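Local coordinates for putative nucleoside-diphosphate-sugar epimerase (Staphylococcus aureus subsp. aureus, PDB 3E48), which probably binds NAD(P) and acts as a nucleoside-diphosphate-sugar epimerase or a related short-chain dehydrogenase-like enzyme, at the interface of chains A and B. Numbering follows the deposited sequence. Chains: chain A/B, Putative nucleoside-diphosphate-sugar epimerase.

The interface of chains A and B. Residues chain A 110-115, 118-119, 252; chain B 125-127, 129-130.
B:Ser125 and B:Ser129, one helical turn apart, both hold OG anti to the backbone N (chi1 180° and -179°), so the two hydroxyls leave helix 118-131 of chain B toward the 110-115 loop of chain A. B:Ser125 OG donates to the carbonyl O of A:His111 at 3.0 Å, coming from above the carbonyl plane; water 2 touches both oxygens and closes a small triangle with them. One turn on, B:Ser129 OG rests side-on against the carbonyl of A:Asn112, 3.1 Å from both its C and its O, so that any hydrogen bond there would be bent and weak.

Between the serines, the base of B:Arg126 passes A:Pro119 in the opposite direction, CB 3.7 Å from its CA. Beyond it the chain runs out extended, CG and NE passing the carbonyl O of A:Gln110 and CD that of A:Ser118. Its guanidinium lays one face on the backbone of A:His111, whose CA sits 3.4 Å above the centre of the plane. The contact is made with main chain, and the imidazole of A:His111 turns away to take A:Asn112 OD1 over its own face.

B:Thr130 turns its methyl to the carbonyls of A:Pro114 and A:Phe115 and meets A:Pro119 tip to tip, CG2 3.8 Å from CD. Its OG1 is tied back to the carbonyl O of B:Leu127 within its own helix (2.9 Å), which fixes the methyl's direction. Water 1 links the carbonyls of A:Pro114 and B:Thr130, and water 3 joins B:Ser129 O to the poorly ordered A:Arg252.

The receiving loop is braced from within: A:Asn113 OD1 accepts from the backbone N of A:Phe115, its ND2 gives a nearly straight bond to A:Gln110 OE1 (165° at H), and A:Ser118 OG bonds to A:Asn113 O at 2.7 Å.

In the fold, the loop follows strand 100-106 and leads into helix 118-131, whose first turn in chain A packs against the later turns of the same helix in chain B; the two-fold repeats the contact in this probable dimer.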
loop_
_atom_site.group_PDB
_atom_site.type_symbol
_atom_site.label_atom_id
_atom_site.label_comp_id
_atom_site.label_asym_id
_atom_site.label_seq_id
_atom_site.Cartn_x
_atom_site.Cartn_y
_atom_site.Cartn_z
ATOM N N GLN A 110 3.215 0.947 -7.909
ATOM C CA GLN A 110 4.465 0.855 -7.140
ATOM C C GLN A 110 4.448 1.816 -5.960
ATOM O O GLN A 110 3.691 2.790 -5.950
ATOM C CB GLN A 110 5.686 1.155 -8.017
ATOM C CG GLN A 110 5.837 0.201 -9.187
ATOM C CD GLN A 110 5.319 0.789 -10.476
ATOM O OE1 GLN A 110 4.357 1.553 -10.477
ATOM N NE2 GLN A 110 5.952 0.430 -11.587
ATOM N N HIS A 111 5.292 1.552 -4.967
ATOM C CA HIS A 111 5.341 2.404 -3.781
ATOM C C HIS A 111 5.656 3.858 -4.101
ATOM O O HIS A 111 5.328 4.753 -3.323
ATOM C CB HIS A 111 6.380 1.888 -2.782
ATOM C CG HIS A 111 7.786 1.941 -3.294
ATOM N ND1 HIS A 111 8.321 0.964 -4.106
ATOM C CD2 HIS A 111 8.758 2.869 -3.133
ATOM C CE1 HIS A 111 9.562 1.288 -4.422
ATOM N NE2 HIS A 111 9.851 2.439 -3.845
ATOM N N ASN A 112 6.292 4.093 -5.240
ATOM C CA ASN A 112 6.657 5.446 -5.633
ATOM C C ASN A 112 5.979 5.884 -6.922
ATOM O O ASN A 112 6.505 6.727 -7.650
ATOM C CB ASN A 112 8.177 5.546 -5.788
ATOM C CG ASN A 112 8.704 4.678 -6.908
ATOM O OD1 ASN A 112 8.085 3.681 -7.277
ATOM N ND2 ASN A 112 9.860 5.044 -7.451
ATOM N N ASN A 113 4.816 5.314 -7.220
ATOM C CA ASN A 113 4.107 5.706 -8.436
ATOM C C ASN A 113 3.221 6.911 -8.113
ATOM O O ASN A 113 2.340 6.839 -7.256
ATOM C CB ASN A 113 3.274 4.541 -8.973
ATOM C CG ASN A 113 2.739 4.812 -10.363
ATOM O OD1 ASN A 113 2.029 5.789 -10.577
ATOM N ND2 ASN A 113 3.087 3.956 -11.317
ATOM N N PRO A 114 3.444 8.039 -8.811
ATOM C CA PRO A 114 2.703 9.289 -8.623
ATOM C C PRO A 114 1.273 9.340 -9.137
ATOM O O PRO A 114 0.577 10.339 -8.927
ATOM C CB PRO A 114 3.604 10.314 -9.303
ATOM C CG PRO A 114 4.091 9.549 -10.485
ATOM C CD PRO A 114 4.430 8.182 -9.899
ATOM N N PHE A 115 0.828 8.277 -9.801
ATOM C CA PHE A 115 -0.538 8.241 -10.315
ATOM C C PHE A 115 -1.473 8.363 -9.120
ATOM O O PHE A 115 -1.337 7.636 -8.141
ATOM C CB PHE A 115 -0.796 6.933 -11.061
ATOM C CG PHE A 115 -2.198 6.795 -11.573
ATOM C CD1 PHE A 115 -2.813 7.842 -12.257
ATOM C CD2 PHE A 115 -2.898 5.607 -11.396
ATOM C CE1 PHE A 115 -4.110 7.706 -12.758
ATOM C CE2 PHE A 115 -4.200 5.457 -11.898
ATOM C CZ PHE A 115 -4.801 6.510 -12.577
ATOM N N SER A 118 -2.706 5.240 -7.339
ATOM C CA SER A 118 -1.799 4.216 -6.840
ATOM C C SER A 118 -2.065 3.839 -5.375
ATOM O O SER A 118 -1.981 2.666 -5.021
ATOM C CB SER A 118 -0.325 4.614 -7.047
ATOM O OG SER A 118 0.074 5.687 -6.223
ATOM N N PRO A 119 -2.416 4.812 -4.510
ATOM C CA PRO A 119 -2.668 4.413 -3.114
ATOM C C PRO A 119 -3.788 3.363 -2.999
ATOM O O PRO A 119 -3.699 2.435 -2.191
ATOM C CB PRO A 119 -3.039 5.730 -2.437
ATOM C CG PRO A 119 -2.240 6.743 -3.218
ATOM C CD PRO A 119 -2.439 6.282 -4.649
ATOM N N ARG A 252 8.406 8.783 -15.657
ATOM C CA ARG A 252 9.372 8.250 -14.709
ATOM C C ARG A 252 9.728 6.806 -15.053
ATOM O O ARG A 252 10.494 6.163 -14.339
ATOM C CB ARG A 252 8.821 8.326 -13.288
ATOM C CG ARG A 252 8.665 9.737 -12.765
ATOM C CD ARG A 252 8.224 9.711 -11.318
ATOM N NE ARG A 252 7.962 11.045 -10.795
ATOM C CZ ARG A 252 7.496 11.285 -9.574
ATOM N NH1 ARG A 252 7.280 12.530 -9.176
ATOM N NH2 ARG A 252 7.249 10.275 -8.753
ATOM N N SER B 125 2.871 5.440 1.682
ATOM C CA SER B 125 3.992 5.639 0.768
ATOM C C SER B 125 3.499 6.190 -0.566
ATOM O O SER B 125 4.019 7.183 -1.083
ATOM C CB SER B 125 4.732 4.312 0.551
ATOM O OG SER B 125 5.822 4.464 -0.339
ATOM N N ARG B 126 2.483 5.544 -1.122
ATOM C CA ARG B 126 1.934 5.981 -2.401
ATOM C C ARG B 126 1.280 7.360 -2.327
ATOM O O ARG B 126 1.456 8.179 -3.232
ATOM C CB ARG B 126 0.954 4.922 -2.912
ATOM C CG ARG B 126 1.678 3.611 -3.175
ATOM C CD ARG B 126 0.760 2.412 -3.327
ATOM N NE ARG B 126 1.534 1.256 -3.780
ATOM C CZ ARG B 126 2.416 0.594 -3.034
ATOM N NH1 ARG B 126 2.644 0.955 -1.775
ATOM N NH2 ARG B 126 3.103 -0.413 -3.562
ATOM N N LEU B 127 0.546 7.638 -1.251
ATOM C CA LEU B 127 -0.093 8.944 -1.132
ATOM C C LEU B 127 0.974 10.037 -1.131
ATOM O O LEU B 127 0.797 11.089 -1.746
ATOM C CB LEU B 127 -0.931 9.044 0.144
ATOM C CG LEU B 127 -1.866 10.265 0.219
ATOM C CD1 LEU B 127 -2.959 10.149 -0.856
ATOM C CD2 LEU B 127 -2.488 10.351 1.601
ATOM N N SER B 129 3.820 9.909 -2.575
ATOM C CA SER B 129 4.287 9.994 -3.952
ATOM C C SER B 129 3.329 10.829 -4.815
ATOM O O SER B 129 3.773 11.643 -5.624
ATOM C CB SER B 129 4.434 8.585 -4.542
ATOM O OG SER B 129 4.914 8.642 -5.876
ATOM N N THR B 130 2.021 10.647 -4.634
ATOM C CA THR B 130 1.044 11.393 -5.435
ATOM C C THR B 130 0.893 12.860 -5.038
ATOM O O THR B 130 0.426 13.673 -5.839
ATOM C CB THR B 130 -0.377 10.796 -5.345
ATOM O OG1 THR B 130 -0.941 11.089 -4.058
ATOM C CG2 THR B 130 -0.348 9.288 -5.556
HETATM O O HOH W 1 1.008 13.031 -8.789
HETATM O O HOH W 2 7.361 6.131 -2.108
HETATM O O HOH W 3 6.606 11.676 -6.397
#